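Local structure of putative uncharacterized protein (Ustilago maydis, 4GNX) at residues Y344-N349 and Q368-S373; N363-Q368 and S422-V427. The protein binds single-stranded DNA as a subunit of replication protein A, using a chain of OB-fold domains, one of which carries a zinc site. All coordinates share one frame; numbering follows the deposited sequence.

Contact 1: residues Y344-N349 and Q368-S373. With nucleotides of chain G.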
loop_
_atom_site.group_PDB
_atom_site.type_symbol
_atom_site.label_atom_id
_atom_site.label_comp_id
_atom_site.label_asym_id
_atom_site.label_seq_id
_atom_site.Cartn_x
_atom_site.Cartn_y
_atom_site.Cartn_z
ATOM N N TYR C 344 1.259 -30.146 -7.091
ATOM C CA TYR C 344 0.082 -29.345 -6.772
ATOM C C TYR C 344 -0.606 -28.797 -8.007
ATOM O O TYR C 344 0.036 -28.432 -8.994
ATOM C CB TYR C 344 0.431 -28.178 -5.837
ATOM C CG TYR C 344 0.644 -28.565 -4.383
ATOM C CD1 TYR C 344 1.877 -28.363 -3.754
ATOM C CD2 TYR C 344 -0.381 -29.138 -3.635
ATOM C CE1 TYR C 344 2.079 -28.712 -2.427
ATOM C CE2 TYR C 344 -0.182 -29.494 -2.310
ATOM C CZ TYR C 344 1.048 -29.278 -1.718
ATOM O OH TYR C 344 1.234 -29.634 -0.407
ATOM N N ILE C 345 -1.930 -28.760 -7.922
ATOM C CA ILE C 345 -2.781 -27.980 -8.820
ATOM C C ILE C 345 -3.746 -27.160 -7.967
ATOM O O ILE C 345 -4.957 -27.333 -8.006
ATOM C CB ILE C 345 -3.502 -28.873 -9.846
ATOM C CG1 ILE C 345 -3.821 -30.248 -9.224
ATOM C CG2 ILE C 345 -2.610 -29.020 -11.064
ATOM C CD1 ILE C 345 -4.640 -31.202 -10.081
ATOM N N LEU C 346 -3.169 -26.263 -7.189
ATOM C CA LEU C 346 -3.874 -25.550 -6.148
ATOM C C LEU C 346 -4.997 -24.639 -6.648
ATOM O O LEU C 346 -4.798 -23.804 -7.533
ATOM C CB LEU C 346 -2.871 -24.713 -5.373
ATOM C CG LEU C 346 -3.396 -23.898 -4.192
ATOM C CD1 LEU C 346 -3.072 -24.655 -2.914
ATOM C CD2 LEU C 346 -2.725 -22.532 -4.183
ATOM N N SER C 347 -6.174 -24.796 -6.055
ATOM C CA SER C 347 -7.269 -23.875 -6.303
ATOM C C SER C 347 -7.611 -23.140 -5.010
ATOM O O SER C 347 -8.149 -23.741 -4.069
ATOM C CB SER C 347 -8.487 -24.633 -6.810
ATOM O OG SER C 347 -9.248 -23.812 -7.670
ATOM N N THR C 348 -7.309 -21.842 -4.950
ATOM C CA THR C 348 -7.476 -21.102 -3.703
ATOM C C THR C 348 -8.290 -19.824 -3.800
ATOM O O THR C 348 -8.047 -19.002 -4.664
ATOM C CB THR C 348 -6.116 -20.780 -3.067
ATOM O OG1 THR C 348 -6.346 -20.219 -1.778
ATOM C CG2 THR C 348 -5.317 -19.790 -3.913
ATOM N N ASN C 349 -9.248 -19.666 -2.896
ATOM C CA ASN C 349 -10.070 -18.460 -2.821
ATOM C C ASN C 349 -9.488 -17.396 -1.870
ATOM O O ASN C 349 -9.336 -17.623 -0.665
ATOM C CB ASN C 349 -11.501 -18.822 -2.404
ATOM C CG ASN C 349 -12.479 -17.662 -2.559
ATOM O OD1 ASN C 349 -13.045 -17.200 -1.587
ATOM N ND2 ASN C 349 -12.687 -17.198 -3.787
ATOM N N GLN C 368 4.747 -23.411 -0.385
ATOM C CA GLN C 368 4.833 -22.451 0.705
ATOM C C GLN C 368 3.456 -22.065 1.215
ATOM O O GLN C 368 3.296 -21.686 2.370
ATOM C CB GLN C 368 5.608 -21.207 0.291
ATOM C CG GLN C 368 5.089 -20.558 -0.979
ATOM C CD GLN C 368 5.455 -19.089 -1.078
ATOM O OE1 GLN C 368 5.415 -18.348 -0.079
ATOM N NE2 GLN C 368 5.810 -18.650 -2.291
ATOM N N LEU C 369 2.452 -22.163 0.364
ATOM C CA LEU C 369 1.120 -21.871 0.830
ATOM C C LEU C 369 0.607 -22.922 1.806
ATOM O O LEU C 369 -0.320 -22.662 2.557
ATOM C CB LEU C 369 0.165 -21.667 -0.340
ATOM C CG LEU C 369 -0.171 -20.185 -0.547
ATOM C CD1 LEU C 369 1.025 -19.348 -0.993
ATOM C CD2 LEU C 369 -1.300 -20.024 -1.539
ATOM N N ILE C 370 1.237 -24.093 1.813
ATOM C CA ILE C 370 0.815 -25.201 2.675
ATOM C C ILE C 370 1.939 -25.630 3.631
ATOM O O ILE C 370 1.688 -26.262 4.657
ATOM C CB ILE C 370 0.277 -26.382 1.827
ATOM C CG1 ILE C 370 -0.966 -25.925 1.057
ATOM C CG2 ILE C 370 -0.072 -27.592 2.692
ATOM C CD1 ILE C 370 -1.186 -26.649 -0.243
ATOM N N GLY C 371 3.171 -25.249 3.305
ATOM C CA GLY C 371 4.326 -25.486 4.173
ATOM C C GLY C 371 4.759 -26.925 4.053
ATOM O O GLY C 371 5.284 -27.504 5.005
ATOM N N MET C 372 4.542 -27.493 2.868
ATOM C CA MET C 372 4.669 -28.922 2.657
ATOM C C MET C 372 4.642 -29.230 1.172
ATOM O O MET C 372 3.871 -28.630 0.432
ATOM C CB MET C 372 3.471 -29.583 3.291
ATOM C CG MET C 372 3.754 -30.909 3.915
ATOM S SD MET C 372 2.229 -31.560 4.594
ATOM C CE MET C 372 1.860 -30.306 5.825
ATOM N N SER C 373 5.482 -30.152 0.728
ATOM C CA SER C 373 5.416 -30.637 -0.647
ATOM C C SER C 373 4.158 -31.479 -0.815
ATOM O O SER C 373 3.599 -31.975 0.173
ATOM C CB SER C 373 6.628 -31.493 -0.974
ATOM O OG SER C 373 6.481 -32.780 -0.394
ATOM P P DT G 18 -18.810 -24.669 -8.484
ATOM O OP1 DT G 18 -19.736 -25.809 -8.720
ATOM O OP2 DT G 18 -19.337 -23.281 -8.487
ATOM O "O5'" DT G 18 -18.084 -24.926 -7.090
ATOM C "C5'" DT G 18 -17.627 -26.244 -6.717
ATOM C "C4'" DT G 18 -16.240 -26.166 -6.122
ATOM O "O4'" DT G 18 -15.352 -25.605 -7.107
ATOM C "C3'" DT G 18 -16.119 -25.261 -4.895
ATOM O "O3'" DT G 18 -16.253 -25.982 -3.657
ATOM C "C2'" DT G 18 -14.762 -24.594 -5.048
ATOM C "C1'" DT G 18 -14.316 -24.880 -6.476
ATOM N N1 DT G 18 -14.038 -23.696 -7.306
ATOM C C2 DT G 18 -12.804 -23.623 -7.907
ATOM O O2 DT G 18 -11.937 -24.468 -7.756
ATOM N N3 DT G 18 -12.615 -22.513 -8.693
ATOM C C4 DT G 18 -13.522 -21.501 -8.940
ATOM O O4 DT G 18 -13.209 -20.565 -9.671
ATOM C C5 DT G 18 -14.803 -21.648 -8.287
ATOM C C7 DT G 18 -15.848 -20.596 -8.494
ATOM C C6 DT G 18 -14.998 -22.729 -7.519
#
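The apolar seam between the sheet and the helix of the C-terminal OB domain is where strand residues 344-349 meet the end of helix 363-370. Tyr344 and Leu346, two residues apart on the same side of the strand, both point at the helix. With CG beside the backbone N (chi1 -76°), the Tyr344 ring reaches tip to tip toward Ile370, its CE2 lying 3.7 Å from Ile370 CD1. Its hydroxyl reaches the turn that follows the helix and donates to the backbone, Tyr344 OH to Met372 O, at 2.9 Å. That oxygen lies at the ring edge, yet the hydroxyl stands above the carbonyl plane, 55° out of it. Leu346, its CG anti to the backbone N, divides its methyls: CD1 meets Ile370 CD1 at 3.8 Å, while CD2 meets Leu369 CD2 at 3.9 Å, the two leucines crossing at about a right angle. Gly371, with positive phi, leads the chain out of the helix, and Ser373 caps the next one. On the strand's other side Ser347 OG donates to O2 of nucleotide DT18 of chain G at 2.8 Å. A strand with apolar side chains inward and a DNA-contacting residue outward is typical of a nucleic-acid-binding OB-fold.

Contact 2: residues N363-Q368 and S422-V427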
loop_
_atom_site.group_PDB
_atom_site.type_symbol
_atom_site.label_atom_id
_atom_site.label_comp_id
_atom_site.label_asym_id
_atom_site.label_seq_id
_atom_site.Cartn_x
_atom_site.Cartn_y
_atom_site.Cartn_z
ATOM N N ASN C 363 3.245 -26.230 -8.258
ATOM C CA ASN C 363 4.082 -26.913 -7.270
ATOM C C ASN C 363 4.936 -26.018 -6.354
ATOM O O ASN C 363 4.922 -26.187 -5.136
ATOM C CB ASN C 363 4.928 -27.997 -7.949
ATOM C CG ASN C 363 5.485 -29.012 -6.962
ATOM O OD1 ASN C 363 6.700 -29.127 -6.804
ATOM N ND2 ASN C 363 4.603 -29.742 -6.284
ATOM N N GLU C 364 5.653 -25.060 -6.932
ATOM C CA GLU C 364 6.551 -24.213 -6.150
ATOM C C GLU C 364 5.766 -23.351 -5.169
ATOM O O GLU C 364 5.919 -23.480 -3.951
ATOM C CB GLU C 364 7.417 -23.328 -7.057
ATOM C CG GLU C 364 8.320 -24.077 -8.034
ATOM C CD GLU C 364 7.635 -24.434 -9.355
ATOM O OE1 GLU C 364 6.372 -24.378 -9.437
ATOM O OE2 GLU C 364 8.370 -24.787 -10.319
ATOM N N ASP C 365 4.906 -22.494 -5.711
ATOM C CA ASP C 365 4.151 -21.517 -4.917
ATOM C C ASP C 365 3.107 -22.137 -3.986
ATOM O O ASP C 365 2.845 -21.621 -2.894
ATOM C CB ASP C 365 3.515 -20.464 -5.840
ATOM C CG ASP C 365 4.562 -19.520 -6.468
ATOM O OD1 ASP C 365 5.175 -18.708 -5.732
ATOM O OD2 ASP C 365 4.778 -19.591 -7.699
ATOM N N ALA C 366 2.517 -23.250 -4.406
ATOM C CA ALA C 366 1.556 -23.927 -3.553
ATOM C C ALA C 366 2.205 -24.596 -2.348
ATOM O O ALA C 366 1.550 -24.787 -1.321
ATOM C CB ALA C 366 0.726 -24.917 -4.352
ATOM N N THR C 367 3.496 -24.921 -2.463
ATOM C CA THR C 367 4.224 -25.568 -1.368
ATOM C C THR C 367 4.374 -24.662 -0.154
ATOM O O THR C 367 4.147 -25.094 0.973
ATOM C CB THR C 367 5.602 -26.109 -1.801
ATOM O OG1 THR C 367 5.422 -27.142 -2.772
ATOM C CG2 THR C 367 6.343 -26.696 -0.618
ATOM N N GLN C 368 4.747 -23.411 -0.385
ATOM C CA GLN C 368 4.833 -22.451 0.705
ATOM C C GLN C 368 3.456 -22.065 1.215
ATOM O O GLN C 368 3.296 -21.686 2.370
ATOM C CB GLN C 368 5.608 -21.207 0.291
ATOM C CG GLN C 368 5.089 -20.558 -0.979
ATOM C CD GLN C 368 5.455 -19.089 -1.078
ATOM O OE1 GLN C 368 5.415 -18.348 -0.079
ATOM N NE2 GLN C 368 5.810 -18.650 -2.291
ATOM N N SER C 422 2.138 -16.505 -10.063
ATOM C CA SER C 422 3.507 -16.693 -10.503
ATOM C C SER C 422 4.488 -16.596 -9.321
ATOM O O SER C 422 5.451 -17.366 -9.226
ATOM C CB SER C 422 3.853 -15.719 -11.631
ATOM O OG SER C 422 3.581 -14.387 -11.264
ATOM N N ARG C 423 4.247 -15.649 -8.419
ATOM C CA ARG C 423 4.930 -15.652 -7.125
ATOM C C ARG C 423 3.970 -15.266 -6.030
ATOM O O ARG C 423 3.100 -14.439 -6.232
ATOM C CB ARG C 423 6.136 -14.710 -7.105
ATOM C CG ARG C 423 7.310 -15.262 -6.305
ATOM C CD ARG C 423 8.389 -14.221 -6.018
ATOM N NE ARG C 423 8.238 -13.574 -4.704
ATOM C CZ ARG C 423 9.220 -12.946 -4.050
ATOM N NH1 ARG C 423 10.440 -12.877 -4.585
ATOM N NH2 ARG C 423 8.992 -12.392 -2.859
ATOM N N ALA C 424 4.114 -15.895 -4.876
ATOM C CA ALA C 424 3.434 -15.446 -3.666
ATOM C C ALA C 424 4.465 -15.192 -2.568
ATOM O O ALA C 424 5.233 -16.070 -2.211
ATOM C CB ALA C 424 2.407 -16.464 -3.217
ATOM N N ALA C 425 4.516 -13.973 -2.066
ATOM C CA ALA C 425 5.417 -13.656 -0.967
ATOM C C ALA C 425 4.583 -13.333 0.256
ATOM O O ALA C 425 3.512 -12.743 0.126
ATOM C CB ALA C 425 6.314 -12.490 -1.330
ATOM N N PRO C 426 5.052 -13.742 1.446
ATOM C CA PRO C 426 4.319 -13.410 2.678
ATOM C C PRO C 426 4.447 -11.913 2.955
ATOM O O PRO C 426 5.502 -11.338 2.727
ATOM C CB PRO C 426 5.048 -14.228 3.739
ATOM C CG PRO C 426 6.442 -14.343 3.209
ATOM C CD PRO C 426 6.310 -14.463 1.721
ATOM N N VAL C 427 3.376 -11.284 3.408
ATOM C CA VAL C 427 3.392 -9.839 3.655
ATOM C C VAL C 427 4.472 -9.379 4.642
ATOM O O VAL C 427 4.652 -9.976 5.714
ATOM C CB VAL C 427 2.020 -9.352 4.162
ATOM C CG1 VAL C 427 2.087 -7.878 4.569
ATOM C CG2 VAL C 427 0.926 -9.601 3.113
#
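Helix 363-368 and strand 423-426 run nearly parallel, 21° between their directions, and are joined mainly by polar side chains of the helix reaching the strand backbone. The tight part lies at Asp365 and Ala424. Asp365 CG sits anti to its own carbonyl carbon (chi1 -70°), which brings the carboxylate over the strand; the Ala424 N-H donates to Asp365 OD1 at 3.1 Å, meeting it from above the carboxylate plane, 54° out of it. The other oxygen, Asp365 OD2, is 2.8 Å from Ser422 O. The Ala424 methyl packs on Phe402. Toward solvent the contact loosens. There the exposed Gln368 puts CG in the crowded position between backbone N and carbonyl carbon, then extends so that NE2 donates to Ala424 O at 2.6 Å, in the carbonyl plane, though the bond is bent and the amide tilted. Pro426 CD comes only within 4.4 Å of Gln368 OE1, and the exposed Arg423 points away from the helix, its guanidinium not in contact with Asp365. Ser422 and Arg423 form a classic beta bulge opposite Asn403 of strand 398-411, while another face of the helix, through Ala366, packs on Tyr344 and Leu346 of strand 341-352.

How the contacts relate
Helix 363-370 is common to both contacts, whose centres lie about 8 Å apart and which share Gln368. Their segments alternate along the chain: strand 344-349, helix start 363-368, helix end and turn 368-373, then strand 422-427. Strands 341-352 and 414-426 belong to one five-stranded antiparallel sheet, so the helix bridges two strands that are not neighbours in that sheet. Contact 1 supplies a largely apolar attachment and contact 2 a polar one; a probable hydrogen bond from Met372 N to Thr367 O, 3.1 Å, links them. This ties the helix into the OB domain, consistent with a plug closing one end of the barrel, as the helix between the third and fourth strands does in OB-folds, while contact 1's strand also meets DNA.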